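Putative periplasmic protein (Bacteroides vulgatus ATCC 8482, PDB 3DUE) is of unknown function but belongs to the PepSY-like family of bacterial periplasmic proteins, for which an inhibitory role has been proposed. Local coordinates at residues A33-E36 against D41-Y44. Sequence-based numbering, arbitrary orientation. Where two conformers were deposited one is given.
Sequences AKME and DKSY
The selenium of Met-35 lies near two side chains of the partner strand, the ring of Tyr-44 and the aliphatic chain of Lys-42, in a beta hairpin whose arms, 30-38 and 41-48, run antiparallel near one end of the sheet of this PepSY-like protein. These contacts belong to one of two modelled conformers of the selenomethionine and are tentative. Met-35 and Tyr-44 form a non-hydrogen-bonded pair, without an N-H...O bond between their own backbones; side-chain packing is accompanied by CA-H...O contacts such as Tyr-44 CA to Lys-34 O. With CG anti to the backbone N (chi1 -177°), the selenomethionine runs alongside the tyrosine; its CG comes within 3.6 Å of Tyr-44 CE1, and SE lies 4.9 Å from the ring centroid, an oblique Met-aromatic contact. Lys-42 slants across the selenomethionine side chain, its CD 4.0 Å from Met-35 SE. Leu-13 and Pro-14 also touch the tyrosine.

The next pair illustrates the alternation of antiparallel strands. Glu-36 and Ser-43 bond reciprocally through their backbones: Glu-36 N to Ser-43 O is short and nearly straight (2.7 Å, 174°), while Ser-43 N to Glu-36 O is longer, at 3.0 Å. On the opposite face from Met-35, the glutamate bends at chi2 (-85°), and the extended chain of Lys-34 reaches its carboxylate, NZ forming a salt bridge with Glu-36 OE2 on the anti side, somewhat out of plane. Glu-36 CB lies 3.3 Å from Ser-43 OG.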
ATOM      1  N   ALA A  33       6.399  -7.055 -11.982  1.00 21.94           N
ATOM      2  CA  ALA A  33       6.394  -5.622 -11.791  1.00 22.66           C
ATOM      3  C   ALA A  33       6.069  -4.961 -13.115  1.00 22.66           C
ATOM      4  O   ALA A  33       6.496  -5.439 -14.176  1.00 21.26           O
ATOM      5  CB  ALA A  33       7.750  -5.128 -11.258  1.00 19.63           C
ATOM      6  N   LYS A  34       5.341  -3.851 -13.027  1.00 24.48           N
ATOM      7  CA  LYS A  34       4.945  -3.087 -14.193  1.00 25.15           C
ATOM      8  C   LYS A  34       4.825  -1.607 -13.892  1.00 24.69           C
ATOM      9  O   LYS A  34       4.764  -1.167 -12.736  1.00 23.74           O
ATOM     10  CB  LYS A  34       3.575  -3.561 -14.759  1.00 26.38           C
ATOM     11  CG  LYS A  34       2.399  -3.298 -13.819  1.00 27.67           C
ATOM     12  CD  LYS A  34       1.049  -3.736 -14.377  1.00 27.95           C
ATOM     13  CE  LYS A  34      -0.036  -3.537 -13.271  1.00 28.42           C
ATOM     14  NZ  LYS A  34      -1.423  -3.971 -13.675  1.00 30.61           N
HETATM   15  N   MSE A  35       4.822  -0.848 -14.974  1.00 24.39           N
HETATM   16  CA  MSE A  35       4.578   0.573 -14.906  0.80 26.55           C
HETATM   17  C   MSE A  35       3.254   0.805 -15.615  1.00 24.08           C
HETATM   18  O   MSE A  35       3.015   0.220 -16.654  1.00 23.70           O
HETATM   19  CB  MSE A  35       5.689   1.359 -15.588  0.80 27.54           C
HETATM   20  CG  MSE A  35       5.491   2.842 -15.452  0.80 29.67           C
HETATM   21 SE   MSE A  35       6.778   3.837 -16.491  0.60 33.03          SE
HETATM   22  CE  MSE A  35       6.493   2.938 -18.283  0.80 30.11           C
ATOM     23  N   GLU A  36       2.402   1.646 -15.017  1.00 24.30           N
ATOM     24  CA  GLU A  36       1.071   1.993 -15.527  1.00 24.05           C
ATOM     25  C   GLU A  36       1.024   3.505 -15.810  1.00 25.83           C
ATOM     26  O   GLU A  36       1.798   4.261 -15.247  1.00 23.46           O
ATOM     27  CB  GLU A  36      -0.022   1.688 -14.468  1.00 25.67           C
ATOM     28  CG  GLU A  36      -0.415   0.241 -14.204  1.00 26.61           C
ATOM     29  CD  GLU A  36      -1.472  -0.383 -15.135  1.00 31.31           C
ATOM     30  OE1 GLU A  36      -1.826   0.205 -16.213  1.00 30.73           O
ATOM     31  OE2 GLU A  36      -1.959  -1.499 -14.772  1.00 32.75           O
ATOM     32  N   ASP A  41       0.037  10.689 -15.446  1.00 24.67           N
ATOM     33  CA  ASP A  41       0.492  10.177 -14.151  1.00 28.74           C
ATOM     34  C   ASP A  41       0.999   8.750 -14.267  1.00 28.77           C
ATOM     35  O   ASP A  41       0.312   7.872 -14.785  1.00 30.83           O
ATOM     36  CB  ASP A  41      -0.614  10.267 -13.108  1.00 31.07           C
ATOM     37  CG  ASP A  41      -0.882  11.692 -12.677  1.00 35.12           C
ATOM     38  OD1 ASP A  41       0.087  12.460 -12.451  1.00 37.87           O
ATOM     39  OD2 ASP A  41      -2.067  12.070 -12.579  1.00 38.22           O
ATOM     40  N   LYS A  42       2.222   8.505 -13.819  1.00 28.68           N
ATOM     41  CA  LYS A  42       2.754   7.168 -13.911  1.00 27.97           C
ATOM     42  C   LYS A  42       2.647   6.581 -12.552  1.00 27.04           C
ATOM     43  O   LYS A  42       2.655   7.317 -11.539  1.00 25.27           O
ATOM     44  CB  LYS A  42       4.208   7.162 -14.369  1.00 29.66           C
ATOM     45  CG  LYS A  42       4.422   7.577 -15.810  1.00 31.66           C
ATOM     46  CD  LYS A  42       5.913   7.749 -16.083  1.00 32.97           C
ATOM     47  CE  LYS A  42       6.152   8.462 -17.394  1.00 33.55           C
ATOM     48  NZ  LYS A  42       7.549   8.994 -17.572  1.00 33.97           N
ATOM     49  N   SER A  43       2.467   5.263 -12.532  1.00 24.40           N
ATOM     50  CA  SER A  43       2.447   4.493 -11.313  1.00 24.31           C
ATOM     51  C   SER A  43       3.182   3.175 -11.576  1.00 24.25           C
ATOM     52  O   SER A  43       3.355   2.761 -12.723  1.00 22.72           O
ATOM     53  CB  SER A  43       1.050   4.268 -10.781  1.00 26.45           C
ATOM     54  OG  SER A  43       0.256   3.556 -11.703  1.00 25.90           O
ATOM     55  N   TYR A  44       3.611   2.545 -10.492  1.00 22.60           N
ATOM     56  CA  TYR A  44       4.371   1.315 -10.547  1.00 23.07           C
ATOM     57  C   TYR A  44       3.672   0.287  -9.660  1.00 22.74           C
ATOM     58  O   TYR A  44       3.147   0.672  -8.622  1.00 23.04           O
ATOM     59  CB  TYR A  44       5.779   1.602 -10.011  1.00 23.16           C
ATOM     60  CG  TYR A  44       6.516   2.609 -10.842  1.00 23.59           C
ATOM     61  CD1 TYR A  44       7.240   2.204 -11.960  1.00 24.15           C
ATOM     62  CD2 TYR A  44       6.489   3.967 -10.523  1.00 24.27           C
ATOM     63  CE1 TYR A  44       7.883   3.105 -12.725  1.00 24.20           C
ATOM     64  CE2 TYR A  44       7.161   4.890 -11.279  1.00 22.93           C
ATOM     65  CZ  TYR A  44       7.846   4.448 -12.396  1.00 24.63           C
ATOM     66  OH  TYR A  44       8.557   5.324 -13.176  1.00 24.13           O
TER